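Local coordinates for CymD (Pseudomonas putida, PDB 6Z34), which forms an outer-membrane channel of the FadL family that takes up monoaromatic hydrocarbons, probably by lateral diffusion, at residues Val136-Phe141 / Ser156-Trp161. Numbering follows the deposited sequence.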
ATOM      1  N   VAL A 136       2.705   5.926   2.295  1.00 53.13           N
ATOM      2  CA  VAL A 136       3.371   4.932   3.131  1.00 36.97           C
ATOM      3  C   VAL A 136       4.723   4.600   2.509  1.00 50.84           C
ATOM      4  O   VAL A 136       4.797   4.143   1.359  1.00 53.02           O
ATOM      5  CB  VAL A 136       2.526   3.659   3.314  1.00 50.97           C
ATOM      6  CG1 VAL A 136       3.279   2.623   4.183  1.00 40.13           C
ATOM      7  CG2 VAL A 136       1.154   4.008   3.922  1.00 47.70           C
ATOM      8  N   LEU A 137       5.787   4.855   3.255  1.00 50.66           N
ATOM      9  CA  LEU A 137       7.134   4.475   2.874  1.00 55.03           C
ATOM     10  C   LEU A 137       7.551   3.322   3.775  1.00 50.18           C
ATOM     11  O   LEU A 137       7.633   3.492   4.998  1.00 46.66           O
ATOM     12  CB  LEU A 137       8.098   5.652   3.021  1.00 54.34           C
ATOM     13  CG  LEU A 137       9.548   5.275   2.702  1.00 58.00           C
ATOM     14  CD1 LEU A 137       9.723   4.999   1.210  1.00 54.03           C
ATOM     15  CD2 LEU A 137      10.492   6.359   3.178  1.00 52.61           C
ATOM     16  N   ARG A 138       7.814   2.159   3.182  1.00 42.38           N
ATOM     17  CA  ARG A 138       8.219   0.980   3.939  1.00 43.94           C
ATOM     18  C   ARG A 138       9.690   0.688   3.668  1.00 54.35           C
ATOM     19  O   ARG A 138      10.136   0.652   2.510  1.00 50.06           O
ATOM     20  CB  ARG A 138       7.316  -0.218   3.609  1.00 44.26           C
ATOM     21  CG  ARG A 138       5.837   0.181   3.600  1.00 53.98           C
ATOM     22  CD  ARG A 138       4.855  -1.010   3.492  1.00 62.87           C
ATOM     23  NE  ARG A 138       4.960  -1.860   4.664  1.00 58.77           N
ATOM     24  CZ  ARG A 138       3.974  -2.144   5.504  1.00 58.77           C
ATOM     25  NH1 ARG A 138       2.740  -1.659   5.301  1.00 55.54           N
ATOM     26  NH2 ARG A 138       4.237  -2.931   6.554  1.00 49.70           N
ATOM     27  N   ILE A 139      10.454   0.547   4.742  1.00 50.23           N
ATOM     28  CA  ILE A 139      11.890   0.347   4.631  1.00 44.07           C
ATOM     29  C   ILE A 139      12.198  -1.019   5.221  1.00 47.68           C
ATOM     30  O   ILE A 139      12.413  -1.122   6.436  1.00 46.31           O
ATOM     31  CB  ILE A 139      12.680   1.455   5.348  1.00 44.37           C
ATOM     32  CG1 ILE A 139      12.277   2.833   4.813  1.00 39.28           C
ATOM     33  CG2 ILE A 139      14.195   1.206   5.210  1.00 42.46           C
ATOM     34  CD1 ILE A 139      12.927   4.002   5.573  1.00 53.40           C
ATOM     35  N   PRO A 140      12.217  -2.079   4.410  1.00 50.97           N
ATOM     36  CA  PRO A 140      12.439  -3.426   4.942  1.00 50.69           C
ATOM     37  C   PRO A 140      13.893  -3.703   5.246  1.00 49.44           C
ATOM     38  O   PRO A 140      14.802  -3.207   4.577  1.00 50.47           O
ATOM     39  CB  PRO A 140      11.958  -4.336   3.807  1.00 51.79           C
ATOM     40  CG  PRO A 140      12.247  -3.525   2.578  1.00 59.09           C
ATOM     41  CD  PRO A 140      11.906  -2.101   2.968  1.00 47.83           C
ATOM     42  N   PHE A 141      14.098  -4.497   6.293  1.00 49.54           N
ATOM     43  CA  PHE A 141      15.373  -5.159   6.558  1.00 47.31           C
ATOM     44  C   PHE A 141      15.068  -6.642   6.474  1.00 49.65           C
ATOM     45  O   PHE A 141      14.267  -7.158   7.260  1.00 52.03           O
ATOM     46  CB  PHE A 141      15.956  -4.756   7.911  1.00 51.85           C
ATOM     47  CG  PHE A 141      16.069  -3.260   8.085  1.00 67.37           C
ATOM     48  CD1 PHE A 141      14.956  -2.500   8.436  1.00 67.42           C
ATOM     49  CD2 PHE A 141      17.273  -2.607   7.867  1.00 68.41           C
ATOM     50  CE1 PHE A 141      15.044  -1.129   8.582  1.00 54.54           C
ATOM     51  CE2 PHE A 141      17.367  -1.235   8.012  1.00 67.93           C
ATOM     52  CZ  PHE A 141      16.242  -0.492   8.366  1.00 59.77           C
ATOM     53  N   SER A 156      11.115 -10.232   6.871  1.00 44.93           N
ATOM     54  CA  SER A 156      11.462  -8.824   6.800  1.00 36.59           C
ATOM     55  C   SER A 156      10.940  -8.137   8.050  1.00 46.55           C
ATOM     56  O   SER A 156       9.927  -8.550   8.625  1.00 43.55           O
ATOM     57  CB  SER A 156      10.853  -8.138   5.587  1.00 41.49           C
ATOM     58  OG  SER A 156      11.248  -8.777   4.404  1.00 46.31           O
ATOM     59  N   LEU A 157      11.644  -7.089   8.473  1.00 47.84           N
ATOM     60  CA  LEU A 157      11.141  -6.158   9.474  1.00 47.54           C
ATOM     61  C   LEU A 157      11.118  -4.775   8.846  1.00 45.23           C
ATOM     62  O   LEU A 157      12.167  -4.260   8.439  1.00 44.07           O
ATOM     63  CB  LEU A 157      12.001  -6.160  10.734  1.00 53.02           C
ATOM     64  CG  LEU A 157      11.498  -5.137  11.747  1.00 61.62           C
ATOM     65  CD1 LEU A 157      10.532  -5.809  12.726  1.00 53.95           C
ATOM     66  CD2 LEU A 157      12.644  -4.473  12.469  1.00 65.87           C
ATOM     67  N   ASP A 158       9.926  -4.187   8.742  1.00 45.50           N
ATOM     68  CA  ASP A 158       9.781  -2.871   8.130  1.00 53.24           C
ATOM     69  C   ASP A 158       9.846  -1.768   9.178  1.00 52.84           C
ATOM     70  O   ASP A 158       9.138  -1.824  10.191  1.00 49.94           O
ATOM     71  CB  ASP A 158       8.458  -2.736   7.380  1.00 45.94           C
ATOM     72  CG  ASP A 158       8.240  -3.804   6.340  1.00 54.03           C
ATOM     73  OD1 ASP A 158       9.176  -4.593   6.035  1.00 48.43           O
ATOM     74  OD2 ASP A 158       7.102  -3.823   5.806  1.00 55.95           O
ATOM     75  N   ALA A 159      10.690  -0.763   8.924  1.00 47.32           N
ATOM     76  CA  ALA A 159      10.438   0.574   9.448  1.00 43.73           C
ATOM     77  C   ALA A 159       9.489   1.253   8.476  1.00 44.05           C
ATOM     78  O   ALA A 159       9.688   1.181   7.255  1.00 43.34           O
ATOM     79  CB  ALA A 159      11.723   1.383   9.583  1.00 48.16           C
ATOM     80  N   VAL A 160       8.445   1.880   9.008  1.00 42.40           N
ATOM     81  CA  VAL A 160       7.307   2.327   8.211  1.00 45.13           C
ATOM     82  C   VAL A 160       7.056   3.790   8.545  1.00 47.68           C
ATOM     83  O   VAL A 160       6.837   4.139   9.713  1.00 46.64           O
ATOM     84  CB  VAL A 160       6.036   1.490   8.486  1.00 46.64           C
ATOM     85  CG1 VAL A 160       4.829   2.052   7.732  1.00 37.99           C
ATOM     86  CG2 VAL A 160       6.264  -0.036   8.208  1.00 37.38           C
ATOM     87  N   TRP A 161       7.081   4.641   7.530  1.00 55.62           N
ATOM     88  CA  TRP A 161       6.715   6.038   7.686  1.00 50.18           C
ATOM     89  C   TRP A 161       5.383   6.256   6.977  1.00 47.18           C
ATOM     90  O   TRP A 161       5.271   6.026   5.765  1.00 51.53           O
ATOM     91  CB  TRP A 161       7.796   6.965   7.128  1.00 45.14           C
ATOM     92  CG  TRP A 161       7.437   8.416   7.304  1.00 51.90           C
ATOM     93  CD1 TRP A 161       7.327   9.094   8.487  1.00 45.11           C
ATOM     94  CD2 TRP A 161       7.118   9.355   6.274  1.00 53.35           C
ATOM     95  NE1 TRP A 161       6.955  10.390   8.254  1.00 49.96           N
ATOM     96  CE2 TRP A 161       6.825  10.583   6.906  1.00 54.84           C
ATOM     97  CE3 TRP A 161       7.060   9.282   4.879  1.00 58.65           C
ATOM     98  CZ2 TRP A 161       6.474  11.732   6.192  1.00 56.47           C
ATOM     99  CZ3 TRP A 161       6.711  10.413   4.168  1.00 69.30           C
ATOM    100  CH2 TRP A 161       6.427  11.631   4.827  1.00 65.58           C
TER
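Asp158 OD2 is gripped by two nitrogens of Arg138, NE and NH2, each 3.1 Å from it. The guanidinium comes side-on and keeps the oxygen within 9° of its own plane, yet both donors reach OD2 on its anti side and the two planar groups stand 79° apart. The arginine chain bends at chi3 (64°), which sets the position of NE, one of the two donors to OD2. Arg223 forms a second salt bridge with OD2, and Arg138 NH2 is hydrogen-bonded to Thr244 OG1, so the buried charges belong to a wider network. Val160 CG2 lies over one guanidinium face, 3.9 Å from NH2. An alanine at Arg138 would probably leave Asp158 OD2 with less charge compensation and open a gap beside Val160 CG2. The backbones pair as neighbouring antiparallel strands of the FadL-type β-barrel, with six N-H...O bonds at Leu137-Trp161, Ile139-Ala159 and Phe141-Leu157. Alternation puts Arg138, Pro140, Asp158 and Val160 on the buried, inward face, and Leu137, Ile139, Phe141, Leu157, Ala159 and Trp161 on the outer one, consistent with facing lipid. There the Phe141 ring meets Leu157 O with its edge, CD1 3.3 Å away, and its CE1 is 4.3 Å from Ala159 CB. Farther along, Leu137 CB meets the indole edge of Trp161 at CE3 (4.2 Å), while Trp161 NE1 is hydrogen-bonded to Asp216 OD2.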